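Local coordinates for glutamate--cysteine ligase GshA (PDB 3K1T), which probably acts as a ligase that joins the gamma-carboxylate of glutamate to cysteine, the first step of glutathione synthesis, at residues Asn63-Gly68 / Pro197-Gly202; Leu98-Glu103 / Arg113-Leu118; Gly132-Glu137 / Leu176-Ser181; Thr142-His147 / Ile152-Val157. All coordinates share one frame; numbering follows the deposited sequence.

Followed from the N terminus, the chain opens contact 1 at 63-68, at the end of strand 57-63 of the antiparallel sheet, and closes it at 197-202, after strand 194-196 of the mixed sheet. The other three contacts lie within that long loop. Contact 2 closes first, setting helix 109-124 against strand 97-102. Contact 3 then opens at the end of strand 128-133, and contact 4, the hairpin 142-147 / 152-157, is completed before 176-181 closes contact 3. Contacts 2 and 3 follow in series, contact 4 sits within contact 3, and none cross. Contacts 2 to 4 lie in the mixed sheet and on the helix packed against it; contact 1 ties that unit to the antiparallel sheet.

Contact 1 of 4, residues Asn63-Gly68 / Pro197-Gly202; sequences NLFPGG and PPLHAG. With SO4 (sulfate ion), chain B; SO4 (sulfate ion), chain E.
A buried apolar junction between two loops, one leaving strand 57-63 of the antiparallel sheet and one leaving strand 194-196 of the mixed sheet, brings Phe65 against Pro197 and Leu199. The phenyl ring enters with its far end: CE2 of Phe65 lies 3.6 Å from CG of Pro197, with the proline carbon oblique to the phenyl ring, while CZ of Phe65 is 3.8 Å from CD1 of Leu199, a methyl that sits at the ring edge, near its plane. One face of the same ring carries CB of Leu64, offset toward the rim. A cis peptide bond precedes Pro197, and helix 398-421 adds Leu420 to both Pro197 and Leu199.

An Asx turn helps to set the backbone that carries the ring. OD1 of Asn63 accepts the backbone N of Phe65 at 2.9 Å, with the donor well above the amide plane. With its CG anti to the backbone N (chi1 -175°), Asn63 can serve this turn with OD1 while ND2 is directed to a sulfate oxygen, O3, at 3.0 Å in a nearly straight bond. The N of Gly67 grips O4 of that sulfate at 2.8 Å, and Ser47 and Arg359 also bind the anion; the sulfate probably comes from the crystallisation liquor. On the other segment Pro198 centres an inverse gamma turn, closed by a weak bond from Leu199 N to Pro197 O. Farther along, ND1 of His200 donates in the plane of its ring to O2 of a second sulfate, 2.7 Å away, which Gly190 N also binds.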
loop_
_atom_site.group_PDB
_atom_site.type_symbol
_atom_site.label_atom_id
_atom_site.label_comp_id
_atom_site.label_asym_id
_atom_site.label_seq_id
_atom_site.Cartn_x
_atom_site.Cartn_y
_atom_site.Cartn_z
ATOM N N ASN A 63 12.932 -13.815 -9.413
ATOM C CA ASN A 63 13.294 -14.501 -8.179
ATOM C C ASN A 63 12.099 -14.465 -7.212
ATOM O O ASN A 63 11.673 -13.412 -6.776
ATOM C CB ASN A 63 14.527 -13.817 -7.612
ATOM C CG ASN A 63 15.111 -14.529 -6.355
ATOM O OD1 ASN A 63 14.616 -15.567 -5.905
ATOM N ND2 ASN A 63 16.159 -13.934 -5.798
ATOM N N LEU A 64 11.579 -15.626 -6.857
ATOM C CA LEU A 64 10.475 -15.712 -5.875
ATOM C C LEU A 64 10.941 -15.786 -4.422
ATOM O O LEU A 64 10.112 -15.944 -3.504
ATOM C CB LEU A 64 9.595 -16.917 -6.201
ATOM C CG LEU A 64 8.900 -16.887 -7.552
ATOM C CD1 LEU A 64 8.107 -18.177 -7.749
ATOM C CD2 LEU A 64 8.028 -15.649 -7.687
ATOM N N PHE A 65 12.248 -15.630 -4.224
ATOM C CA PHE A 65 12.898 -15.614 -2.908
ATOM C C PHE A 65 13.906 -14.455 -2.800
ATOM O O PHE A 65 15.113 -14.660 -2.610
ATOM C CB PHE A 65 13.597 -16.972 -2.661
ATOM C CG PHE A 65 12.823 -18.148 -3.174
ATOM C CD1 PHE A 65 12.937 -18.533 -4.521
ATOM C CD2 PHE A 65 11.991 -18.881 -2.328
ATOM C CE1 PHE A 65 12.237 -19.621 -5.015
ATOM C CE2 PHE A 65 11.271 -19.977 -2.807
ATOM C CZ PHE A 65 11.376 -20.339 -4.157
ATOM N N PRO A 66 13.423 -13.206 -2.938
ATOM C CA PRO A 66 14.357 -12.080 -3.043
ATOM C C PRO A 66 15.222 -11.921 -1.806
ATOM O O PRO A 66 14.724 -12.061 -0.684
ATOM C CB PRO A 66 13.438 -10.847 -3.265
ATOM C CG PRO A 66 12.055 -11.321 -3.132
ATOM C CD PRO A 66 12.010 -12.798 -3.085
ATOM N N GLY A 67 16.490 -11.607 -2.019
ATOM C CA GLY A 67 17.461 -11.549 -0.943
ATOM C C GLY A 67 18.192 -10.240 -0.752
ATOM O O GLY A 67 19.268 -10.218 -0.175
ATOM N N GLY A 68 17.608 -9.142 -1.249
ATOM C CA GLY A 68 18.224 -7.837 -1.172
ATOM C C GLY A 68 17.305 -6.788 -0.530
ATOM O O GLY A 68 17.352 -5.608 -0.880
ATOM N N PRO A 197 6.530 -19.510 -1.053
ATOM C CA PRO A 197 5.545 -20.012 -1.997
ATOM C C PRO A 197 5.282 -21.508 -1.765
ATOM O O PRO A 197 6.114 -22.182 -1.166
ATOM C CB PRO A 197 6.227 -19.797 -3.354
ATOM C CG PRO A 197 7.649 -19.707 -3.075
ATOM C CD PRO A 197 7.815 -19.178 -1.709
ATOM N N PRO A 198 4.130 -22.030 -2.242
ATOM C CA PRO A 198 3.832 -23.397 -1.881
ATOM C C PRO A 198 4.511 -24.414 -2.807
ATOM O O PRO A 198 3.865 -24.954 -3.701
ATOM C CB PRO A 198 2.305 -23.457 -1.979
ATOM C CG PRO A 198 1.966 -22.466 -3.044
ATOM C CD PRO A 198 2.961 -21.335 -2.817
ATOM N N LEU A 199 5.773 -24.720 -2.538
ATOM C CA LEU A 199 6.526 -25.647 -3.364
ATOM C C LEU A 199 6.254 -27.088 -2.910
ATOM O O LEU A 199 6.055 -27.359 -1.714
ATOM C CB LEU A 199 8.019 -25.356 -3.268
ATOM C CG LEU A 199 8.458 -23.894 -3.442
ATOM C CD1 LEU A 199 9.977 -23.811 -3.289
ATOM C CD2 LEU A 199 8.021 -23.321 -4.807
ATOM N N HIS A 200 6.308 -27.993 -3.882
ATOM C CA HIS A 200 6.181 -29.450 -3.688
ATOM C C HIS A 200 7.371 -30.190 -4.312
ATOM O O HIS A 200 7.951 -29.688 -5.291
ATOM C CB HIS A 200 4.918 -29.929 -4.404
ATOM C CG HIS A 200 3.689 -29.206 -3.960
ATOM N ND1 HIS A 200 3.047 -29.492 -2.770
ATOM C CD2 HIS A 200 2.998 -28.191 -4.529
ATOM C CE1 HIS A 200 2.013 -28.678 -2.624
ATOM N NE2 HIS A 200 1.962 -27.878 -3.677
ATOM N N ALA A 201 7.697 -31.371 -3.752
ATOM C CA ALA A 201 8.757 -32.255 -4.275
ATOM C C ALA A 201 8.623 -32.292 -5.806
ATOM O O ALA A 201 7.535 -32.468 -6.318
ATOM C CB ALA A 201 8.640 -33.698 -3.674
ATOM N N GLY A 202 9.722 -32.120 -6.515
ATOM C CA GLY A 202 9.689 -32.063 -7.979
ATOM C C GLY A 202 10.074 -30.653 -8.429
ATOM O O GLY A 202 10.565 -30.461 -9.535
HETATM S S SO4 B . 17.579 -10.602 -5.547
HETATM O O1 SO4 B . 18.609 -9.598 -5.674
HETATM O O2 SO4 B . 16.452 -9.758 -5.299
HETATM O O3 SO4 B . 17.385 -11.347 -6.770
HETATM O O4 SO4 B . 17.856 -11.505 -4.408
HETATM S S SO4 E . 3.797 -31.257 0.536
HETATM O O1 SO4 E . 3.472 -29.887 0.926
HETATM O O2 SO4 E . 3.670 -31.381 -0.921
HETATM O O3 SO4 E . 5.161 -31.606 0.910
HETATM O O4 SO4 E . 2.820 -32.139 1.156
#

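Contact 2 of 4, residues Leu98-Glu103 / Arg113-Leu118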
loop_
_atom_site.group_PDB
_atom_site.type_symbol
_atom_site.label_atom_id
_atom_site.label_comp_id
_atom_site.label_asym_id
_atom_site.label_seq_id
_atom_site.Cartn_x
_atom_site.Cartn_y
_atom_site.Cartn_z
ATOM N N LEU A 98 4.789 -16.284 11.963
ATOM C CA LEU A 98 5.409 -16.705 10.723
ATOM C C LEU A 98 6.815 -17.186 10.984
ATOM O O LEU A 98 7.609 -16.478 11.629
ATOM C CB LEU A 98 5.428 -15.525 9.758
ATOM C CG LEU A 98 5.821 -15.809 8.323
ATOM C CD1 LEU A 98 4.831 -16.726 7.610
ATOM C CD2 LEU A 98 5.938 -14.419 7.556
ATOM N N LEU A 99 7.120 -18.405 10.525
ATOM C CA LEU A 99 8.472 -18.934 10.570
ATOM C C LEU A 99 9.138 -18.594 9.254
ATOM O O LEU A 99 8.610 -18.941 8.189
ATOM C CB LEU A 99 8.448 -20.479 10.756
ATOM C CG LEU A 99 9.795 -21.196 10.898
ATOM C CD1 LEU A 99 10.441 -20.864 12.239
ATOM C CD2 LEU A 99 9.647 -22.738 10.749
ATOM N N LEU A 100 10.275 -17.913 9.335
ATOM C CA LEU A 100 11.059 -17.524 8.166
ATOM C C LEU A 100 12.270 -18.444 8.041
ATOM O O LEU A 100 13.115 -18.499 8.930
ATOM C CB LEU A 100 11.525 -16.064 8.267
ATOM C CG LEU A 100 12.392 -15.499 7.114
ATOM C CD1 LEU A 100 11.598 -15.388 5.805
ATOM C CD2 LEU A 100 12.978 -14.101 7.514
ATOM N N ILE A 101 12.354 -19.175 6.933
ATOM C CA ILE A 101 13.512 -20.028 6.644
ATOM C C ILE A 101 14.481 -19.324 5.664
ATOM O O ILE A 101 14.152 -19.104 4.518
ATOM C CB ILE A 101 13.082 -21.417 6.081
ATOM C CG1 ILE A 101 12.110 -22.101 7.078
ATOM C CG2 ILE A 101 14.320 -22.283 5.803
ATOM C CD1 ILE A 101 11.634 -23.474 6.697
ATOM N N PRO A 102 15.693 -18.999 6.119
ATOM C CA PRO A 102 16.681 -18.293 5.301
ATOM C C PRO A 102 17.502 -19.252 4.452
ATOM O O PRO A 102 17.464 -20.469 4.687
ATOM C CB PRO A 102 17.550 -17.616 6.340
ATOM C CG PRO A 102 17.570 -18.614 7.463
ATOM C CD PRO A 102 16.208 -19.263 7.470
ATOM N N GLU A 103 18.220 -18.709 3.478
ATOM C CA GLU A 103 19.274 -19.456 2.793
ATOM C C GLU A 103 20.238 -19.988 3.877
ATOM O O GLU A 103 20.311 -19.438 4.991
ATOM C CB GLU A 103 20.026 -18.568 1.801
ATOM C CG GLU A 103 19.309 -18.256 0.475
ATOM C CD GLU A 103 19.132 -19.497 -0.440
ATOM O OE1 GLU A 103 19.788 -20.539 -0.184
ATOM O OE2 GLU A 103 18.315 -19.434 -1.400
ATOM N N ARG A 113 22.045 -9.018 6.609
ATOM C CA ARG A 113 21.339 -7.732 6.601
ATOM C C ARG A 113 19.998 -7.791 5.885
ATOM O O ARG A 113 19.025 -7.157 6.339
ATOM C CB ARG A 113 22.208 -6.624 5.983
ATOM C CG ARG A 113 23.440 -6.341 6.821
ATOM C CD ARG A 113 24.379 -5.391 6.138
ATOM N NE ARG A 113 25.533 -5.195 7.009
ATOM C CZ ARG A 113 26.626 -4.506 6.699
ATOM N NH1 ARG A 113 26.738 -3.911 5.510
ATOM N NH2 ARG A 113 27.605 -4.406 7.604
ATOM N N ASN A 114 19.940 -8.543 4.786
ATOM C CA ASN A 114 18.656 -8.815 4.135
ATOM C C ASN A 114 17.668 -9.487 5.086
ATOM O O ASN A 114 16.503 -9.100 5.170
ATOM C CB ASN A 114 18.861 -9.693 2.914
ATOM C CG ASN A 114 17.610 -10.353 2.447
ATOM O OD1 ASN A 114 16.718 -9.693 1.854
ATOM N ND2 ASN A 114 17.513 -11.692 2.706
ATOM N N VAL A 115 18.123 -10.516 5.784
ATOM C CA VAL A 115 17.259 -11.191 6.751
ATOM C C VAL A 115 16.706 -10.261 7.796
ATOM O O VAL A 115 15.490 -10.296 8.053
ATOM C CB VAL A 115 17.921 -12.417 7.387
ATOM C CG1 VAL A 115 16.938 -13.068 8.452
ATOM C CG2 VAL A 115 18.273 -13.424 6.244
ATOM N N HIS A 116 17.550 -9.421 8.366
ATOM C CA HIS A 116 17.103 -8.420 9.331
ATOM C C HIS A 116 16.058 -7.449 8.753
ATOM O O HIS A 116 15.025 -7.197 9.383
ATOM C CB HIS A 116 18.273 -7.632 9.890
ATOM C CG HIS A 116 17.858 -6.497 10.766
ATOM N ND1 HIS A 116 17.648 -6.642 12.121
ATOM C CD2 HIS A 116 17.614 -5.193 10.483
ATOM C CE1 HIS A 116 17.265 -5.483 12.629
ATOM N NE2 HIS A 116 17.226 -4.588 11.651
ATOM N N ALA A 117 16.330 -6.933 7.554
ATOM C CA ALA A 117 15.414 -5.979 6.866
ATOM C C ALA A 117 14.071 -6.609 6.542
ATOM O O ALA A 117 13.019 -5.998 6.752
ATOM C CB ALA A 117 16.089 -5.457 5.566
ATOM N N LEU A 118 14.102 -7.847 6.022
ATOM C CA LEU A 118 12.885 -8.599 5.740
ATOM C C LEU A 118 12.058 -8.892 7.001
ATOM O O LEU A 118 10.828 -8.691 7.040
ATOM C CB LEU A 118 13.209 -9.888 4.975
ATOM C CG LEU A 118 12.037 -10.804 4.670
ATOM C CD1 LEU A 118 10.869 -10.167 3.863
ATOM C CD2 LEU A 118 12.577 -12.074 3.947
#
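No flat group has a face or edge in the meeting of Leu100 and Pro102 with Val115 and Leu118; the proline ring is puckered, and the other three side chains are branched aliphatics. CB of Pro102 approaches CG2 of Val115 at 4.3 Å, a loose contact, and Tyr111 from an earlier turn of the helix also packs on the proline. The setting is a beta-alpha-beta crossover: strand 97-102, helix 109-124 and strand 128-133, with the helix packed along one face of the sheet. As this unit requires, strand and helix run nearly antiparallel, at 162°, with their axes 10.6 Å apart, a separation bridged here by aliphatic side chains.

Leu100 does most of the bridging. Its CG is anti to the backbone N (chi1 179°), which extends the side chain toward the helix and, in the conformer described, one of two modelled, presents both methyls there. CD2 of Leu100 passes alongside CG1 of Val115, 4.2 Å away, the two side chains lying side by side, head to tail. Val115 and Leu118 are about one helical turn apart and so form adjoining parts of the same buried helix face; Leu98 continues this packing by touching Leu122 on the next turn.

Polar groups bordering the layer find partners beyond it. Asn114 takes the N-H of Phe69 on OD1 and donates through ND2 to Asn177. In that same conformer of Leu100, the shortest approach between strand and helix is methyl to methyl, from CD1 of Leu100 to CD2 of Leu118 at 3.9 Å.

Contact 3 of 4, residues Gly132-Glu137 / Leu176-Ser181; sequences GSIAPE and LNNDLS
Side-chain packing between two loops at the C-terminal ends of parallel strands joins Ile134 to Asn178 and Leu180, and it does so with a single methyl. Strands 128-133 and 173-177 flank strand 97-102 in the mixed sheet, so the contact spans the end of that strand, where Ile134 also touches Ile101 and Asn104. The nearest alpha carbons of the loops, those of Ile134 and Asn178, remain 9.6 Å apart, and the isoleucine makes up much of the difference. With CG1 set between the backbone N and the carbonyl carbon (chi1 60°) and the chain extended beyond it, CD1 of Ile134 reaches 4.1 Å from CD2 of Leu180, the side chains roughly perpendicular. The same CD1 lies 4.0 Å from ND2 of Asn178, whose side chain points back at it.

That amide is fixed at both ends. ND2 of Asn178 donates to the carbonyl of Pro102, and its OD1 receives Leu180 N at 3.0 Å, with the donor in the carbonyl plane, forming an Asx turn. Together the two bonds restrain the rotation of the amide, and the turn helps to set the backbone of Leu180, the leucine that Ile134 meets. On the facing loop, an ST turn from Ser133 OG to Ala135 N begins at the end of strand 128-133. A second Asx turn overlaps the first: OD1 of Asp179 accepts both Ser181 N and Ser181 OG, each at 3.0 Å, and both donors arrive from the same face of the carboxylate plane.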
loop_
_atom_site.group_PDB
_atom_site.type_symbol
_atom_site.label_atom_id
_atom_site.label_comp_id
_atom_site.label_asym_id
_atom_site.label_seq_id
_atom_site.Cartn_x
_atom_site.Cartn_y
_atom_site.Cartn_z
ATOM N N GLY A 132 13.960 -19.683 11.397
ATOM C CA GLY A 132 14.230 -21.116 11.542
ATOM C C GLY A 132 15.206 -21.592 10.487
ATOM O O GLY A 132 14.893 -21.633 9.295
ATOM N N SER A 133 16.397 -21.954 10.930
ATOM C CA SER A 133 17.413 -22.497 10.056
ATOM C C SER A 133 17.212 -23.979 9.737
ATOM O O SER A 133 16.922 -24.764 10.635
ATOM C CB SER A 133 18.779 -22.376 10.762
ATOM O OG SER A 133 19.822 -22.835 9.919
ATOM N N ILE A 134 17.462 -24.358 8.488
ATOM C CA ILE A 134 17.581 -25.760 8.103
ATOM C C ILE A 134 19.029 -26.093 7.752
ATOM O O ILE A 134 19.296 -27.102 7.102
ATOM C CB ILE A 134 16.614 -26.121 6.932
ATOM C CG1 ILE A 134 16.901 -25.296 5.673
ATOM C CG2 ILE A 134 15.154 -25.954 7.394
ATOM C CD1 ILE A 134 16.075 -25.749 4.373
ATOM N N ALA A 135 19.970 -25.249 8.176
ATOM C CA ALA A 135 21.380 -25.487 7.921
ATOM C C ALA A 135 21.855 -26.512 8.959
ATOM O O ALA A 135 21.643 -26.349 10.162
ATOM C CB ALA A 135 22.197 -24.206 8.018
ATOM N N PRO A 136 22.482 -27.595 8.489
ATOM C CA PRO A 136 22.830 -28.708 9.395
ATOM C C PRO A 136 23.847 -28.332 10.495
ATOM O O PRO A 136 23.856 -28.945 11.549
ATOM C CB PRO A 136 23.400 -29.758 8.435
ATOM C CG PRO A 136 23.981 -28.974 7.313
ATOM C CD PRO A 136 22.982 -27.822 7.121
ATOM N N GLU A 137 24.660 -27.322 10.237
ATOM C CA GLU A 137 25.596 -26.781 11.218
ATOM C C GLU A 137 24.986 -25.873 12.304
ATOM O O GLU A 137 25.641 -25.559 13.282
ATOM C CB GLU A 137 26.721 -26.036 10.492
ATOM C CG GLU A 137 26.300 -24.733 9.837
ATOM C CD GLU A 137 25.801 -24.873 8.383
ATOM O OE1 GLU A 137 25.479 -26.011 7.920
ATOM O OE2 GLU A 137 25.719 -23.788 7.715
ATOM N N LEU A 176 9.505 -19.106 2.899
ATOM C CA LEU A 176 10.818 -19.419 2.370
ATOM C C LEU A 176 11.554 -18.192 1.848
ATOM O O LEU A 176 11.072 -17.505 0.940
ATOM C CB LEU A 176 10.698 -20.436 1.233
ATOM C CG LEU A 176 10.049 -21.759 1.580
ATOM C CD1 LEU A 176 9.740 -22.533 0.274
ATOM C CD2 LEU A 176 10.970 -22.545 2.551
ATOM N N ASN A 177 12.744 -17.933 2.391
ATOM C CA ASN A 177 13.706 -17.018 1.775
ATOM C C ASN A 177 14.933 -17.818 1.297
ATOM O O ASN A 177 16.040 -17.302 1.215
ATOM C CB ASN A 177 14.096 -15.897 2.736
ATOM C CG ASN A 177 14.734 -14.721 2.040
ATOM O OD1 ASN A 177 15.906 -14.393 2.290
ATOM N ND2 ASN A 177 13.970 -14.081 1.142
ATOM N N ASN A 178 14.685 -19.089 0.979
ATOM C CA ASN A 178 15.684 -20.089 0.556
ATOM C C ASN A 178 15.040 -20.732 -0.690
ATOM O O ASN A 178 13.912 -21.237 -0.607
ATOM C CB ASN A 178 15.830 -21.108 1.681
ATOM C CG ASN A 178 16.818 -22.220 1.377
ATOM O OD1 ASN A 178 16.895 -22.725 0.238
ATOM N ND2 ASN A 178 17.593 -22.604 2.395
ATOM N N ASP A 179 15.696 -20.659 -1.838
ATOM C CA ASP A 179 15.053 -21.078 -3.067
ATOM C C ASP A 179 14.985 -22.609 -3.251
ATOM O O ASP A 179 14.346 -23.086 -4.190
ATOM C CB ASP A 179 15.675 -20.385 -4.306
ATOM C CG ASP A 179 17.055 -20.865 -4.638
ATOM O OD1 ASP A 179 17.529 -21.897 -4.117
ATOM O OD2 ASP A 179 17.681 -20.162 -5.439
ATOM N N LEU A 180 15.605 -23.375 -2.357
ATOM C CA LEU A 180 15.506 -24.848 -2.386
ATOM C C LEU A 180 15.885 -25.435 -3.787
ATOM O O LEU A 180 15.412 -26.513 -4.186
ATOM C CB LEU A 180 14.119 -25.314 -1.925
ATOM C CG LEU A 180 13.640 -24.878 -0.508
ATOM C CD1 LEU A 180 12.296 -25.434 -0.131
ATOM C CD2 LEU A 180 14.679 -25.228 0.571
ATOM N N SER A 181 16.792 -24.757 -4.482
ATOM C CA SER A 181 17.199 -25.180 -5.827
ATOM C C SER A 181 17.988 -26.504 -5.811
ATOM O O SER A 181 18.073 -27.201 -6.830
ATOM C CB SER A 181 18.020 -24.085 -6.501
ATOM O OG SER A 181 19.163 -23.785 -5.727
#

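Contact 4 of 4, residues Thr142-His147 / Ile152-Val157; sequences TFLETH and ILLEPV
Leu144, Ile152 and Leu154 line the face of this contact that is packed against helix 109-124 and Ile131, whereas Phe143 and Leu153 lie on the more exposed one. On the inner face CD1 of Leu144 crosses to CD1 of Leu154 at 3.7 Å. Ile152 presses on Leu112, Val115 and His116 of the helix; its CG2 is a more distant 4.3 Å from CG2 of Thr146. Ile131 of the neighbouring strand packs under both Ile152 and Leu154.

Between the two faces runs the backbone of a beta hairpin, antiparallel strands 142-145 and 151-160, in the mixed sheet. Thr142 with Leu154 and Leu144 with Ile152 are hydrogen-bonded pairs, each with two reciprocal bonds; Leu154 N to Thr142 O, at 2.8 Å, is nearly linear. Phe143 and Leu153 form the non-hydrogen-bonded pair between them, where CA of Phe143 makes a C-H...O contact of 3.4 Å with O of Ile152. The Thr142 hydroxyl turns back to Ala140 O.

The outer face is more exposed, yet its two side chains are closely matched. Leu153, its CG anti to the backbone N (chi1 170°), places CD1 over the centre of the Phe143 ring, 3.8 Å from the centroid and 11° off the ring normal, a CH-pi contact. Both residues also touch a crystal neighbour, and Pro141 adjoins Leu153 on this side.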
loop_
_atom_site.group_PDB
_atom_site.type_symbol
_atom_site.label_atom_id
_atom_site.label_comp_id
_atom_site.label_asym_id
_atom_site.label_seq_id
_atom_site.Cartn_x
_atom_site.Cartn_y
_atom_site.Cartn_z
ATOM N N THR A 142 21.640 -19.380 17.702
ATOM C CA THR A 142 22.916 -18.832 17.291
ATOM C C THR A 142 22.712 -17.374 16.874
ATOM O O THR A 142 21.891 -17.075 15.991
ATOM C CB THR A 142 23.471 -19.623 16.114
ATOM O OG1 THR A 142 23.611 -20.993 16.502
ATOM C CG2 THR A 142 24.839 -19.074 15.634
ATOM N N PHE A 143 23.428 -16.477 17.536
ATOM C CA PHE A 143 23.339 -15.033 17.237
ATOM C C PHE A 143 24.435 -14.698 16.258
ATOM O O PHE A 143 25.617 -15.020 16.518
ATOM C CB PHE A 143 23.535 -14.201 18.503
ATOM C CG PHE A 143 22.396 -14.312 19.485
ATOM C CD1 PHE A 143 22.355 -15.335 20.393
ATOM C CD2 PHE A 143 21.353 -13.384 19.474
ATOM C CE1 PHE A 143 21.307 -15.452 21.286
ATOM C CE2 PHE A 143 20.309 -13.482 20.381
ATOM C CZ PHE A 143 20.286 -14.521 21.281
ATOM N N LEU A 144 24.061 -14.096 15.132
ATOM C CA LEU A 144 25.014 -13.696 14.093
ATOM C C LEU A 144 25.001 -12.173 13.893
ATOM O O LEU A 144 23.964 -11.572 13.679
ATOM C CB LEU A 144 24.715 -14.389 12.775
ATOM C CG LEU A 144 24.758 -15.931 12.749
ATOM C CD1 LEU A 144 24.327 -16.422 11.395
ATOM C CD2 LEU A 144 26.149 -16.474 13.129
ATOM N N GLU A 145 26.179 -11.569 13.947
ATOM C CA GLU A 145 26.320 -10.121 13.857
ATOM C C GLU A 145 26.157 -9.643 12.431
ATOM O O GLU A 145 26.718 -10.244 11.523
ATOM C CB GLU A 145 27.729 -9.752 14.302
ATOM C CG GLU A 145 28.012 -10.111 15.724
ATOM C CD GLU A 145 27.704 -8.964 16.635
ATOM O OE1 GLU A 145 26.586 -8.406 16.508
ATOM O OE2 GLU A 145 28.591 -8.611 17.460
ATOM N N THR A 146 25.409 -8.567 12.226
ATOM C CA THR A 146 25.338 -7.961 10.897
ATOM C C THR A 146 26.429 -6.863 10.702
ATOM O O THR A 146 26.499 -6.240 9.648
ATOM C CB THR A 146 23.956 -7.387 10.634
ATOM O OG1 THR A 146 23.534 -6.684 11.788
ATOM C CG2 THR A 146 22.937 -8.477 10.413
ATOM N N HIS A 147 27.274 -6.644 11.711
ATOM C CA HIS A 147 28.385 -5.669 11.634
ATOM C C HIS A 147 27.914 -4.239 11.373
ATOM O O HIS A 147 28.538 -3.480 10.625
ATOM C CB HIS A 147 29.416 -6.102 10.588
ATOM C CG HIS A 147 30.076 -7.387 10.939
ATOM N ND1 HIS A 147 29.814 -8.562 10.273
ATOM C CD2 HIS A 147 30.926 -7.700 11.945
ATOM C CE1 HIS A 147 30.510 -9.541 10.827
ATOM N NE2 HIS A 147 31.187 -9.045 11.845
ATOM N N ILE A 152 21.086 -11.058 14.171
ATOM C CA ILE A 152 19.899 -11.844 13.997
ATOM C C ILE A 152 20.102 -13.155 14.784
ATOM O O ILE A 152 21.241 -13.596 15.029
ATOM C CB ILE A 152 19.542 -12.086 12.516
ATOM C CG1 ILE A 152 20.499 -13.059 11.856
ATOM C CG2 ILE A 152 19.493 -10.753 11.694
ATOM C CD1 ILE A 152 20.035 -13.467 10.466
ATOM N N LEU A 153 18.999 -13.738 15.204
ATOM C CA LEU A 153 19.002 -14.979 15.980
ATOM C C LEU A 153 18.493 -16.088 15.060
ATOM O O LEU A 153 17.341 -16.014 14.605
ATOM C CB LEU A 153 18.064 -14.837 17.173
ATOM C CG LEU A 153 17.779 -16.136 17.950
ATOM C CD1 LEU A 153 19.077 -16.755 18.469
ATOM C CD2 LEU A 153 16.801 -15.870 19.069
ATOM N N LEU A 154 19.331 -17.087 14.807
ATOM C CA LEU A 154 18.964 -18.280 14.034
ATOM C C LEU A 154 18.736 -19.409 14.987
ATOM O O LEU A 154 19.564 -19.641 15.896
ATOM C CB LEU A 154 20.066 -18.720 13.073
ATOM C CG LEU A 154 20.543 -17.886 11.899
ATOM C CD1 LEU A 154 21.481 -18.733 11.028
ATOM C CD2 LEU A 154 19.417 -17.347 11.078
ATOM N N GLU A 155 17.620 -20.109 14.808
ATOM C CA GLU A 155 17.259 -21.234 15.651
ATOM C C GLU A 155 17.058 -22.472 14.759
ATOM O O GLU A 155 16.421 -22.370 13.692
ATOM C CB GLU A 155 15.994 -20.916 16.420
ATOM C CG GLU A 155 16.056 -19.654 17.304
ATOM C CD GLU A 155 14.681 -19.225 17.823
ATOM O OE1 GLU A 155 14.087 -20.035 18.585
ATOM O OE2 GLU A 155 14.213 -18.090 17.480
ATOM N N PRO A 156 17.579 -23.636 15.179
ATOM C CA PRO A 156 17.356 -24.822 14.347
ATOM C C PRO A 156 15.871 -25.249 14.277
ATOM O O PRO A 156 15.234 -25.354 15.290
ATOM C CB PRO A 156 18.200 -25.903 15.056
ATOM C CG PRO A 156 18.244 -25.491 16.453
ATOM C CD PRO A 156 18.322 -23.963 16.402
ATOM N N VAL A 157 15.343 -25.508 13.094
ATOM C CA VAL A 157 13.984 -26.003 12.940
ATOM C C VAL A 157 13.892 -27.383 13.625
ATOM O O VAL A 157 14.823 -28.161 13.543
ATOM C CB VAL A 157 13.613 -26.090 11.435
ATOM C CG1 VAL A 157 12.389 -26.935 11.222
ATOM C CG2 VAL A 157 13.419 -24.662 10.841
#